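Local coordinates for SufC protein (Thermus thermophilus, PDB 2D2E), which is an atypical cytoplasmic ABC-type ATPase of the Suf system that binds and hydrolyses ATP and probably serves iron-sulphur cluster assembly, at residues A[178-183]-A[206-211]; A[168-173]-A[197-202]; A[94-99]-A[137-142]; A[127-132]-A[182-187]; A[11-16]-A[52-57]. All blocks are in the same frame, centred on the assembly; numbering follows the deposited sequence.

Contact 1: residues A[178-183]-A[206-211]; sequences ALKVVA and LNYIQP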
# COMPACT_ATOMS: atom_id res chain seq x y z
N ALA A 178 -12.82 -3.28 7.98
CA ALA A 178 -11.68 -2.53 7.47
C ALA A 178 -10.92 -3.30 6.40
O ALA A 178 -10.48 -2.71 5.43
CB ALA A 178 -10.72 -2.14 8.60
N LEU A 179 -10.77 -4.61 6.59
CA LEU A 179 -10.06 -5.40 5.59
C LEU A 179 -10.86 -5.44 4.30
O LEU A 179 -10.29 -5.37 3.21
CB LEU A 179 -9.84 -6.83 6.08
CG LEU A 179 -9.08 -6.93 7.41
CD1 LEU A 179 -9.03 -8.40 7.85
CD2 LEU A 179 -7.67 -6.36 7.25
N LYS A 180 -12.19 -5.52 4.41
CA LYS A 180 -13.01 -5.59 3.22
C LYS A 180 -13.01 -4.28 2.43
O LYS A 180 -13.10 -4.31 1.21
CB LYS A 180 -14.43 -6.04 3.57
CG LYS A 180 -14.49 -7.55 3.81
CD LYS A 180 -15.92 -8.07 3.88
CE LYS A 180 -15.93 -9.59 3.88
NZ LYS A 180 -17.29 -10.13 4.08
N VAL A 181 -12.92 -3.15 3.12
CA VAL A 181 -12.89 -1.86 2.44
C VAL A 181 -11.62 -1.78 1.59
O VAL A 181 -11.65 -1.34 0.43
CB VAL A 181 -12.86 -0.70 3.45
CG1 VAL A 181 -12.33 0.56 2.78
CG2 VAL A 181 -14.27 -0.45 3.98
N VAL A 182 -10.50 -2.19 2.16
CA VAL A 182 -9.26 -2.16 1.40
C VAL A 182 -9.34 -3.15 0.23
O VAL A 182 -8.90 -2.86 -0.87
CB VAL A 182 -8.05 -2.42 2.32
CG1 VAL A 182 -6.75 -2.51 1.51
CG2 VAL A 182 -7.95 -1.27 3.32
N ALA A 183 -9.88 -4.35 0.46
CA ALA A 183 -9.98 -5.32 -0.63
C ALA A 183 -10.84 -4.79 -1.76
O ALA A 183 -10.53 -5.00 -2.93
CB ALA A 183 -10.56 -6.64 -0.11
N LEU A 206 -6.37 -11.87 2.76
CA LEU A 206 -6.08 -12.56 1.51
C LEU A 206 -7.20 -13.45 1.02
O LEU A 206 -7.12 -14.03 -0.07
CB LEU A 206 -4.74 -13.30 1.64
CG LEU A 206 -3.61 -12.35 2.04
CD1 LEU A 206 -2.30 -13.12 2.18
CD2 LEU A 206 -3.45 -11.24 1.00
N ASN A 207 -8.24 -13.57 1.84
CA ASN A 207 -9.42 -14.33 1.43
C ASN A 207 -10.29 -13.35 0.62
O ASN A 207 -11.16 -13.78 -0.16
CB ASN A 207 -10.19 -14.82 2.65
CG ASN A 207 -9.44 -15.90 3.39
OD1 ASN A 207 -9.03 -16.90 2.81
ND2 ASN A 207 -9.24 -15.70 4.68
N TYR A 208 -10.05 -12.05 0.79
CA TYR A 208 -10.80 -11.03 0.05
C TYR A 208 -9.99 -10.48 -1.13
O TYR A 208 -10.56 -10.08 -2.13
CB TYR A 208 -11.25 -9.84 0.95
CG TYR A 208 -11.75 -10.26 2.30
CD1 TYR A 208 -11.19 -9.75 3.47
CD2 TYR A 208 -12.77 -11.22 2.42
CE1 TYR A 208 -11.61 -10.20 4.73
CE2 TYR A 208 -13.20 -11.66 3.68
CZ TYR A 208 -12.61 -11.15 4.82
OH TYR A 208 -13.01 -11.61 6.07
N ILE A 209 -8.66 -10.48 -0.99
CA ILE A 209 -7.76 -10.02 -2.05
C ILE A 209 -6.90 -11.23 -2.37
O ILE A 209 -5.93 -11.48 -1.65
CB ILE A 209 -6.78 -8.89 -1.59
CG1 ILE A 209 -7.54 -7.74 -0.94
CG2 ILE A 209 -5.99 -8.39 -2.79
CD1 ILE A 209 -6.64 -6.58 -0.44
N GLN A 210 -7.22 -11.97 -3.42
CA GLN A 210 -6.42 -13.13 -3.76
C GLN A 210 -5.07 -12.68 -4.35
O GLN A 210 -5.03 -12.02 -5.38
CB GLN A 210 -7.17 -13.98 -4.78
CG GLN A 210 -6.33 -15.13 -5.30
CD GLN A 210 -7.16 -16.28 -5.85
OE1 GLN A 210 -8.35 -16.38 -5.56
NE2 GLN A 210 -6.55 -17.16 -6.62
N PRO A 211 -3.95 -13.05 -3.71
CA PRO A 211 -2.64 -12.65 -4.21
C PRO A 211 -2.07 -13.58 -5.29
O PRO A 211 -2.31 -14.80 -5.26
CB PRO A 211 -1.76 -12.65 -2.96
CG PRO A 211 -2.33 -13.83 -2.18
CD PRO A 211 -3.85 -13.65 -2.36
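K180 and Y208 meet in a CH-pi contact in which an extended lysine chain lies over one face of the phenol ring. K180 CG sits 3.9 Å from the centroid of the Y208 ring and 8° off its normal, almost exactly above the middle. Farther out along the same chain, K180 CE reaches the ring at Y208 CE2, 3.4 Å away. The apolar contacts begin at the ring edge, where L179 CB comes within 4.0 Å of Y208 CE1, close to the ring plane. At the base of the tyrosine, A183 CB touches Y208 CB at 3.4 Å and meets I209 CG1 at 3.3 Å, tighter than ordinary carbon contact. I209 CG1 stands anti to the carbonyl carbon (chi1 -53°), the position from which it meets A183 CB; I209 CD1 lies 3.6 Å from A183 CA. The small A183 side chain thus lets the loop come up against the helix surface. No hydrogen bond joins the two segments themselves. Polar links lie farther along the helix and just beyond it: Y208 O accepts from N187 ND2, and Q210 O from R190 NH2. I209 also packs against V31 of strand 31-35. The arrangement belongs to the alpha/beta nucleotide-binding core of ABC ATPases, where helix 176-189 forms the beta-alpha-beta crossover between the parallel strands 164-168 and 195-199, and the loop after strand 195-199 packs on the helix.

Contact 2: residues A[168-173]-A[197-202]; sequences DETDSG and LVITHY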
# COMPACT_ATOMS: atom_id res chain seq x y z
N ASP A 168 -0.20 -1.27 3.90
CA ASP A 168 0.10 -2.06 5.10
C ASP A 168 -1.17 -2.10 5.96
O ASP A 168 -1.60 -1.07 6.50
CB ASP A 168 1.28 -1.42 5.84
CG ASP A 168 1.77 -2.28 7.01
OD1 ASP A 168 2.91 -2.06 7.49
OD2 ASP A 168 1.02 -3.17 7.46
N GLU A 169 -1.77 -3.30 6.06
CA GLU A 169 -3.02 -3.47 6.78
C GLU A 169 -2.82 -4.18 8.10
O GLU A 169 -3.78 -4.70 8.68
CB GLU A 169 -4.03 -4.23 5.92
CG GLU A 169 -4.22 -3.58 4.51
CD GLU A 169 -4.49 -2.08 4.61
OE1 GLU A 169 -3.91 -1.31 3.82
OE2 GLU A 169 -5.27 -1.66 5.48
N THR A 170 -1.58 -4.20 8.58
CA THR A 170 -1.29 -4.82 9.87
C THR A 170 -2.09 -4.10 10.94
O THR A 170 -2.60 -4.73 11.86
CB THR A 170 0.19 -4.71 10.23
OG1 THR A 170 0.97 -5.35 9.21
CG2 THR A 170 0.48 -5.37 11.58
N ASP A 171 -2.22 -2.78 10.82
CA ASP A 171 -2.94 -2.04 11.85
C ASP A 171 -4.45 -2.30 11.89
O ASP A 171 -5.12 -1.88 12.84
CB ASP A 171 -2.63 -0.54 11.70
CG ASP A 171 -3.19 0.07 10.43
OD1 ASP A 171 -3.52 -0.67 9.48
OD2 ASP A 171 -3.29 1.31 10.38
N SER A 172 -4.98 -3.03 10.90
CA SER A 172 -6.40 -3.38 10.91
C SER A 172 -6.67 -4.69 11.66
O SER A 172 -7.81 -4.97 12.04
CB SER A 172 -6.95 -3.51 9.48
OG SER A 172 -7.06 -2.23 8.89
N GLY A 173 -5.62 -5.49 11.86
CA GLY A 173 -5.80 -6.76 12.54
C GLY A 173 -6.88 -7.61 11.88
O GLY A 173 -6.86 -7.81 10.66
N LEU A 197 1.26 -4.28 -3.33
CA LEU A 197 1.87 -5.16 -2.33
C LEU A 197 1.05 -4.90 -1.07
O LEU A 197 1.02 -3.78 -0.57
CB LEU A 197 3.34 -4.76 -2.09
CG LEU A 197 4.08 -5.62 -1.04
CD1 LEU A 197 4.18 -7.07 -1.51
CD2 LEU A 197 5.46 -5.05 -0.77
N VAL A 198 0.39 -5.94 -0.57
CA VAL A 198 -0.42 -5.84 0.64
C VAL A 198 0.42 -6.46 1.76
O VAL A 198 0.80 -7.65 1.68
CB VAL A 198 -1.74 -6.62 0.46
CG1 VAL A 198 -2.58 -6.58 1.73
CG2 VAL A 198 -2.52 -6.03 -0.70
N ILE A 199 0.74 -5.64 2.76
CA ILE A 199 1.55 -6.09 3.89
C ILE A 199 0.59 -6.45 5.02
O ILE A 199 -0.29 -5.67 5.36
CB ILE A 199 2.52 -4.95 4.33
CG1 ILE A 199 3.41 -4.60 3.14
CG2 ILE A 199 3.37 -5.38 5.55
CD1 ILE A 199 4.29 -3.37 3.38
N THR A 200 0.77 -7.63 5.60
CA THR A 200 -0.15 -8.05 6.64
C THR A 200 0.49 -9.11 7.53
O THR A 200 1.44 -9.80 7.11
CB THR A 200 -1.43 -8.64 5.95
OG1 THR A 200 -2.41 -9.00 6.92
CG2 THR A 200 -1.07 -9.88 5.15
N HIS A 201 0.01 -9.22 8.77
CA HIS A 201 0.50 -10.25 9.67
C HIS A 201 -0.45 -11.44 9.55
O HIS A 201 -0.02 -12.59 9.42
CB HIS A 201 0.49 -9.75 11.13
CG HIS A 201 0.96 -10.79 12.10
ND1 HIS A 201 0.11 -11.43 12.97
CD2 HIS A 201 2.18 -11.35 12.27
CE1 HIS A 201 0.79 -12.35 13.65
NE2 HIS A 201 2.04 -12.32 13.24
N TYR A 202 -1.75 -11.16 9.57
CA TYR A 202 -2.77 -12.21 9.44
C TYR A 202 -3.09 -12.50 7.99
O TYR A 202 -3.06 -11.62 7.14
CB TYR A 202 -4.09 -11.78 10.10
CG TYR A 202 -3.99 -11.64 11.59
CD1 TYR A 202 -4.05 -10.39 12.19
CD2 TYR A 202 -3.83 -12.76 12.39
CE1 TYR A 202 -3.97 -10.25 13.57
CE2 TYR A 202 -3.74 -12.63 13.79
CZ TYR A 202 -3.81 -11.38 14.36
OH TYR A 202 -3.73 -11.24 15.73
O HOH W 1 -4.73 -7.39 8.93
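V198 lies lightly against the chain of E169, V198 CG1 being 4.4 Å from E169 CG. The carboxylate of E169 is engaged elsewhere, in a salt bridge with K150. I199 forms a parallel bridge with D168, and its carbonyl takes the next amide, E169 N to I199 O, at 2.9 Å and 160°. I199 CG2 rests on the carboxylate of D168, 3.8 Å from D168 CG. D168 ends strand 164-168, the Walker B strand of an ABC ATPase, and its OD1 is hydrogen-bonded to S43 of the Walker A motif. The other oxygen, D168 OD2, closes an Asx turn by accepting T170 N at 3.0 Å, and takes T170 OG1 on its syn lone pair at 2.8 Å. Two bonds on one oxygen should hold the carboxylate's rotation. Next, T200 CA passes T170 OG1, which is also bonded to K42 NZ. T200 OG1 turns to its own loop, donating to Y202 O over 2.7 Å, while a water donates to E169 O and G173 O. H201 probably corresponds to the family's H-loop histidine; its CB approaches T170 CG2, and its carbonyl is bonded to Y239 OH. Y202 CD1 finally meets the backbone of G173, 4.0 Å from G173 C.

Contact 3: residues A[94-99]-A[137-142]; sequences GVTIAN and SRYLNE
The end-to-end directions of the two backbones lie 104° apart, and the chains meet in a single bridge between T96 and Y139, secured by hydrogen bonds from L140 N to V95 O (2.8 Å, 164°) and from I97 N to R138 O (2.9 Å). Two CA-H...O contacts, from Y139 CA to V95 O and from T96 CA to R138 O, reinforce the same carbonyls. A water adds a third link, accepting from V95 N and donating to L140 O. Among the side chains, the Y139 ring lies beside the incoming loop: G94 CA is over one face, toward the rim, and T96 N lies at the edge in the ring plane. T96 CG2 comes within 3.7 Å of Y139 CE2. T96 OG1 takes the position between the backbone N and the carbonyl carbon (chi1 58°) and accepts from N99 N at 3.1 Å, so this residue N-caps helix 97-109. V95 CG1 packs on L140 CD1 at 3.6 Å, and I97 CD1 rests on R138 CB at 3.8 Å. A type II turn runs from Y139 to E142, whose side chain folds back so that E142 OE1 accepts from Y139 N at 2.9 Å. The pairing lies in the ABC helical subdomain, tying the start of helix 97-109 to the loop before helix 148-160, which meets I97 through L155 and L140 through N152.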
# COMPACT_ATOMS: atom_id res chain seq x y z
N GLY A 94 -15.17 21.19 9.44
CA GLY A 94 -15.67 21.69 8.17
C GLY A 94 -14.97 21.36 6.86
O GLY A 94 -15.00 22.18 5.94
N VAL A 95 -14.36 20.19 6.77
CA VAL A 95 -13.69 19.80 5.53
C VAL A 95 -14.39 18.57 4.96
O VAL A 95 -14.26 17.47 5.50
CB VAL A 95 -12.20 19.46 5.74
CG1 VAL A 95 -11.56 19.06 4.41
CG2 VAL A 95 -11.47 20.66 6.33
N THR A 96 -15.13 18.75 3.87
CA THR A 96 -15.82 17.61 3.27
C THR A 96 -14.82 16.66 2.60
O THR A 96 -13.73 17.07 2.19
CB THR A 96 -16.80 18.05 2.20
OG1 THR A 96 -16.10 18.79 1.18
CG2 THR A 96 -17.90 18.94 2.81
N ILE A 97 -15.19 15.39 2.51
CA ILE A 97 -14.33 14.43 1.83
C ILE A 97 -14.14 14.89 0.37
O ILE A 97 -13.04 14.76 -0.18
CB ILE A 97 -14.96 13.02 1.88
CG1 ILE A 97 -14.88 12.50 3.32
CG2 ILE A 97 -14.24 12.06 0.97
CD1 ILE A 97 -15.57 11.20 3.56
N ALA A 98 -15.18 15.45 -0.25
CA ALA A 98 -15.04 15.91 -1.63
C ALA A 98 -13.94 16.97 -1.76
O ALA A 98 -13.08 16.88 -2.65
CB ALA A 98 -16.38 16.45 -2.15
N ASN A 99 -13.96 17.99 -0.89
CA ASN A 99 -12.95 19.05 -0.94
C ASN A 99 -11.55 18.47 -0.70
O ASN A 99 -10.58 18.88 -1.34
CB ASN A 99 -13.20 20.11 0.14
CG ASN A 99 -14.20 21.17 -0.29
OD1 ASN A 99 -14.82 21.83 0.55
ND2 ASN A 99 -14.35 21.35 -1.58
N SER A 137 -20.02 14.03 1.10
CA SER A 137 -20.48 15.15 1.91
C SER A 137 -20.13 14.99 3.39
O SER A 137 -20.35 15.90 4.18
CB SER A 137 -21.99 15.35 1.76
OG SER A 137 -22.31 15.84 0.46
N ARG A 138 -19.60 13.83 3.76
CA ARG A 138 -19.19 13.60 5.14
C ARG A 138 -17.97 14.48 5.38
O ARG A 138 -17.25 14.83 4.44
CB ARG A 138 -18.84 12.13 5.34
CG ARG A 138 -18.58 11.76 6.79
CD ARG A 138 -18.42 10.27 6.96
NE ARG A 138 -18.16 9.93 8.36
CZ ARG A 138 -19.08 9.96 9.32
NH1 ARG A 138 -20.32 10.31 9.04
NH2 ARG A 138 -18.74 9.65 10.57
N TYR A 139 -17.74 14.86 6.63
CA TYR A 139 -16.58 15.69 6.96
C TYR A 139 -15.43 14.80 7.40
O TYR A 139 -15.65 13.72 7.97
CB TYR A 139 -16.91 16.64 8.12
CG TYR A 139 -17.89 17.74 7.81
CD1 TYR A 139 -18.93 18.04 8.70
CD2 TYR A 139 -17.77 18.51 6.66
CE1 TYR A 139 -19.82 19.07 8.43
CE2 TYR A 139 -18.65 19.54 6.38
CZ TYR A 139 -19.68 19.81 7.27
OH TYR A 139 -20.55 20.83 7.00
N LEU A 140 -14.20 15.24 7.15
CA LEU A 140 -13.04 14.48 7.62
C LEU A 140 -13.11 14.48 9.14
O LEU A 140 -13.62 15.43 9.75
CB LEU A 140 -11.74 15.16 7.20
CG LEU A 140 -11.36 15.22 5.73
CD1 LEU A 140 -10.04 15.97 5.60
CD2 LEU A 140 -11.24 13.81 5.17
N ASN A 141 -12.60 13.43 9.77
CA ASN A 141 -12.58 13.31 11.22
C ASN A 141 -13.95 13.30 11.88
O ASN A 141 -14.06 13.43 13.10
CB ASN A 141 -11.76 14.45 11.84
CG ASN A 141 -10.31 14.41 11.44
OD1 ASN A 141 -9.67 13.35 11.61
ND2 ASN A 141 -9.80 15.44 10.96
N GLU A 142 -15.01 13.16 11.09
CA GLU A 142 -16.32 13.13 11.72
C GLU A 142 -16.42 11.85 12.56
O GLU A 142 -17.06 11.84 13.61
CB GLU A 142 -17.43 13.13 10.66
CG GLU A 142 -18.64 13.91 11.11
CD GLU A 142 -19.75 13.94 10.08
OE1 GLU A 142 -19.44 14.00 8.87
OE2 GLU A 142 -20.93 13.90 10.48
O HOH W 2 -13.35 18.30 9.03

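Contact 4: residues A[127-132]-A[182-187]; sequences ELLDWD and VARGVN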
# COMPACT_ATOMS: atom_id res chain seq x y z
N GLU A 127 -18.57 4.37 -8.72
CA GLU A 127 -19.20 3.25 -9.43
C GLU A 127 -18.42 1.96 -9.20
O GLU A 127 -18.99 0.90 -8.93
CB GLU A 127 -19.24 3.54 -10.93
CG GLU A 127 -20.27 4.58 -11.33
CD GLU A 127 -20.14 4.96 -12.80
OE1 GLU A 127 -19.76 4.10 -13.61
OE2 GLU A 127 -20.44 6.13 -13.13
N LEU A 128 -17.10 2.05 -9.31
CA LEU A 128 -16.26 0.88 -9.13
C LEU A 128 -16.35 0.33 -7.70
O LEU A 128 -16.31 -0.88 -7.49
CB LEU A 128 -14.80 1.22 -9.45
CG LEU A 128 -14.47 1.43 -10.93
CD1 LEU A 128 -13.02 1.86 -11.07
CD2 LEU A 128 -14.71 0.13 -11.69
N LEU A 129 -16.48 1.23 -6.73
CA LEU A 129 -16.58 0.85 -5.33
C LEU A 129 -18.02 0.57 -4.91
O LEU A 129 -18.27 0.08 -3.81
CB LEU A 129 -16.03 1.96 -4.45
CG LEU A 129 -14.55 2.27 -4.61
CD1 LEU A 129 -14.20 3.52 -3.81
CD2 LEU A 129 -13.74 1.06 -4.13
N ASP A 130 -18.96 0.89 -5.79
CA ASP A 130 -20.38 0.74 -5.50
C ASP A 130 -20.72 1.51 -4.22
O ASP A 130 -21.37 0.98 -3.31
CB ASP A 130 -20.77 -0.73 -5.33
CG ASP A 130 -22.27 -0.92 -5.15
OD1 ASP A 130 -22.68 -1.94 -4.55
OD2 ASP A 130 -23.05 -0.05 -5.61
N TRP A 131 -20.25 2.77 -4.14
CA TRP A 131 -20.50 3.65 -2.99
C TRP A 131 -21.41 4.80 -3.43
O TRP A 131 -21.40 5.18 -4.60
CB TRP A 131 -19.19 4.25 -2.45
CG TRP A 131 -18.32 3.28 -1.71
CD1 TRP A 131 -18.54 1.95 -1.52
CD2 TRP A 131 -17.05 3.57 -1.10
NE1 TRP A 131 -17.49 1.39 -0.84
CE2 TRP A 131 -16.57 2.36 -0.56
CE3 TRP A 131 -16.29 4.73 -0.94
CZ2 TRP A 131 -15.34 2.27 0.11
CZ3 TRP A 131 -15.06 4.64 -0.28
CH2 TRP A 131 -14.60 3.42 0.24
N ASP A 132 -22.18 5.35 -2.49
CA ASP A 132 -23.10 6.44 -2.80
C ASP A 132 -22.41 7.80 -2.77
O ASP A 132 -21.58 8.06 -1.90
CB ASP A 132 -24.28 6.46 -1.82
CG ASP A 132 -25.30 7.56 -2.14
OD1 ASP A 132 -24.99 8.76 -1.98
OD2 ASP A 132 -26.42 7.22 -2.57
N VAL A 182 -10.50 -2.19 2.16
CA VAL A 182 -9.26 -2.16 1.40
C VAL A 182 -9.34 -3.15 0.23
O VAL A 182 -8.90 -2.86 -0.87
CB VAL A 182 -8.05 -2.42 2.32
CG1 VAL A 182 -6.75 -2.51 1.51
CG2 VAL A 182 -7.95 -1.27 3.32
N ALA A 183 -9.88 -4.35 0.46
CA ALA A 183 -9.98 -5.32 -0.63
C ALA A 183 -10.84 -4.79 -1.76
O ALA A 183 -10.53 -5.00 -2.93
CB ALA A 183 -10.56 -6.64 -0.11
N ARG A 184 -11.93 -4.10 -1.43
CA ARG A 184 -12.80 -3.57 -2.48
C ARG A 184 -12.00 -2.62 -3.36
O ARG A 184 -12.08 -2.67 -4.59
CB ARG A 184 -13.99 -2.83 -1.87
CG ARG A 184 -14.89 -2.17 -2.92
CD ARG A 184 -16.22 -1.75 -2.33
NE ARG A 184 -16.95 -2.90 -1.80
CZ ARG A 184 -18.26 -2.91 -1.58
NH1 ARG A 184 -19.00 -1.83 -1.83
NH2 ARG A 184 -18.85 -4.00 -1.09
N GLY A 185 -11.20 -1.78 -2.71
CA GLY A 185 -10.38 -0.84 -3.46
C GLY A 185 -9.30 -1.53 -4.29
O GLY A 185 -9.14 -1.24 -5.48
N VAL A 186 -8.56 -2.45 -3.68
CA VAL A 186 -7.51 -3.12 -4.44
C VAL A 186 -8.10 -3.93 -5.60
O VAL A 186 -7.57 -3.90 -6.70
CB VAL A 186 -6.64 -4.00 -3.51
CG1 VAL A 186 -5.64 -4.83 -4.34
CG2 VAL A 186 -5.86 -3.10 -2.55
N ASN A 187 -9.20 -4.62 -5.38
CA ASN A 187 -9.79 -5.41 -6.46
C ASN A 187 -10.32 -4.50 -7.59
O ASN A 187 -10.27 -4.86 -8.76
CB ASN A 187 -10.90 -6.32 -5.91
CG ASN A 187 -10.34 -7.51 -5.13
OD1 ASN A 187 -9.33 -8.10 -5.52
ND2 ASN A 187 -11.01 -7.87 -4.03
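The Schellman motif that ends helix 115-129 presents the carbonyl of L129 to R184 on helix 176-189, joining the helical subdomain of this ABC ATPase to its nucleotide-binding core. D130, with positive phi, is the C-prime residue of the motif and turns the chain away from the helix. R184 NH1 donates to L129 O at 2.8 Å with an N-H...O angle of 145°, approaching nearly along the C=O direction although the oxygen is tilted 23° out of the guanidinium plane. The arginine chain is otherwise extended but bends at chi3 (-61°), which swings NE off the line of the chain; R184 CD also comes close to the acceptor, 3.1 Å from L129 O. A cation at the carboxyl end of a helix would be expected to complement its partial negative charge. The carboxylate of D130 is farther off, D130 OD1 lying 4.6 Å from R184 NH1, with no N-H aimed at it. Alongside this bond, L129 CD2 packs on R184 CG at 3.6 Å and on G185 CA at 3.9 Å, while L129 also touches I154 and L158 of helix 148-160. W131, in a cation-pi contact with R151, brings its indole edge to R184; W131 NE1 lies 3.7 Å from R184 NH1. One face of that indole is covered by L129 CB, 3.7 Å above the W131 ring plane and toward its rim.

Contact 5: residues A[11-16]-A[52-57]; sequences ASIDGE and DPEYTV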
# COMPACT_ATOMS: atom_id res chain seq x y z
N ALA A 11 18.93 -1.84 5.55
CA ALA A 11 18.57 -0.60 6.20
C ALA A 11 18.63 -0.73 7.71
O ALA A 11 18.53 -1.83 8.25
CB ALA A 11 17.16 -0.18 5.77
N SER A 12 18.81 0.40 8.38
CA SER A 12 18.88 0.42 9.83
C SER A 12 18.12 1.61 10.41
O SER A 12 17.75 2.52 9.67
CB SER A 12 20.35 0.43 10.28
OG SER A 12 21.15 1.22 9.42
N ILE A 13 17.83 1.58 11.71
CA ILE A 13 17.15 2.68 12.40
C ILE A 13 17.78 2.74 13.79
O ILE A 13 18.38 1.75 14.20
CB ILE A 13 15.63 2.49 12.46
CG1 ILE A 13 14.99 3.75 13.05
CG2 ILE A 13 15.30 1.25 13.25
CD1 ILE A 13 13.46 3.77 12.98
N ASP A 14 17.63 3.88 14.49
CA ASP A 14 18.27 4.11 15.79
C ASP A 14 19.53 3.27 15.93
O ASP A 14 19.68 2.54 16.92
CB ASP A 14 17.37 3.83 17.04
CG ASP A 14 15.92 3.50 16.71
OD1 ASP A 14 15.09 4.43 16.62
OD2 ASP A 14 15.60 2.30 16.56
N GLY A 15 20.38 3.32 14.91
CA GLY A 15 21.62 2.55 14.92
C GLY A 15 21.54 1.04 15.05
O GLY A 15 22.30 0.48 15.83
N GLU A 16 20.63 0.39 14.33
CA GLU A 16 20.49 -1.08 14.37
C GLU A 16 19.98 -1.56 13.00
O GLU A 16 19.09 -0.94 12.44
CB GLU A 16 19.49 -1.49 15.46
N ASP A 52 10.18 7.29 4.54
CA ASP A 52 10.35 7.69 5.95
C ASP A 52 11.81 8.03 6.21
O ASP A 52 12.67 7.16 6.22
CB ASP A 52 9.92 6.54 6.87
CG ASP A 52 9.77 6.97 8.32
OD1 ASP A 52 10.68 7.65 8.84
OD2 ASP A 52 8.74 6.64 8.93
N PRO A 53 12.10 9.32 6.46
CA PRO A 53 13.46 9.80 6.73
C PRO A 53 14.18 9.27 7.96
O PRO A 53 15.40 9.41 8.08
CB PRO A 53 13.28 11.32 6.75
CG PRO A 53 11.95 11.49 7.34
CD PRO A 53 11.13 10.42 6.63
N GLU A 54 13.44 8.65 8.88
CA GLU A 54 14.06 8.11 10.09
C GLU A 54 14.96 6.91 9.84
O GLU A 54 15.77 6.55 10.70
CB GLU A 54 12.99 7.74 11.12
CG GLU A 54 12.24 8.95 11.69
CD GLU A 54 11.29 8.57 12.82
OE1 GLU A 54 10.55 9.46 13.29
OE2 GLU A 54 11.29 7.39 13.23
N TYR A 55 14.84 6.29 8.66
CA TYR A 55 15.65 5.13 8.32
C TYR A 55 16.88 5.46 7.49
O TYR A 55 16.88 6.40 6.71
CB TYR A 55 14.82 4.10 7.52
CG TYR A 55 13.74 3.50 8.41
CD1 TYR A 55 12.50 4.11 8.52
CD2 TYR A 55 14.00 2.38 9.19
CE1 TYR A 55 11.53 3.63 9.38
CE2 TYR A 55 13.03 1.88 10.07
CZ TYR A 55 11.81 2.52 10.16
OH TYR A 55 10.84 2.04 11.02
N THR A 56 17.91 4.65 7.65
CA THR A 56 19.15 4.82 6.91
C THR A 56 19.32 3.62 5.98
O THR A 56 19.37 2.48 6.44
CB THR A 56 20.36 4.88 7.87
OG1 THR A 56 20.19 5.95 8.80
CG2 THR A 56 21.65 5.09 7.08
N VAL A 57 19.40 3.85 4.68
CA VAL A 57 19.60 2.75 3.75
C VAL A 57 21.11 2.55 3.57
O VAL A 57 21.83 3.46 3.19
CB VAL A 57 18.89 3.01 2.39
CG1 VAL A 57 19.28 1.93 1.38
CG2 VAL A 57 17.37 3.05 2.61
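S12 and T56 face each other as an antiparallel hydrogen-bonded pair, giving both backbone bonds of the contact: S12 N to T56 O and T56 N to S12 O, each 2.9 Å long. The second is nearly straight, at 176°. T56 O is approached a second time by A11 CA, 3.2 Å away in a CA-H...O contact, as A11 and V57 form the adjoining non-hydrogen-bonded pair. The hydroxyl of S12 finds its partner just beyond the segment, in E58 OE2. Before the strand, D52 OD1 accepts E54 N at 2.9 Å, an Asx turn at the head of the type I turn that leads from D52 to Y55. Packing is concentrated on I13 and Y55. I13 CG1 is anti to the backbone N (chi1 -174°), and CD1 beyond it lies over one face of the phenol ring, 3.8 Å from the centroid of the Y55 ring and 28° off the normal. The branch point follows closely, I13 CB being 3.6 Å from Y55 CE2. I13 CG1 also lies 3.7 Å from E54 O. I18 of strand 16-27 touches both side chains, and Y55 packs against T44, K47 and I48 of helix 42-50, T44 being a residue that binds ADP. The pairing belongs to the antiparallel beta subdomain characteristic of ABC ATPases, at the place where it borders the helix that follows the Walker A loop.

Overall arrangement
Contacts 1, 2 and 4 gather around helix 176-189. Contacts 1 and 4 share V182 and A183, their centres 11 Å apart, and I209 CG2 of contact 1 packs 3.9 Å from V186 CG1 of contact 4. Contact 2 touches contact 1 where L179 CD1 packs 3.6 Å from G173 O. Contact 2 touches ADP- and magnesium-binding residues of the Walker A motif, and contact 5 reaches another ADP-binding residue on the same helix from the antiparallel subdomain, its nearest atoms about 10 Å from those of contact 2. Contact 3 lies far out in the helical subdomain, about 19 Å from contact 4 between centres, with nearest atoms about 7 Å apart.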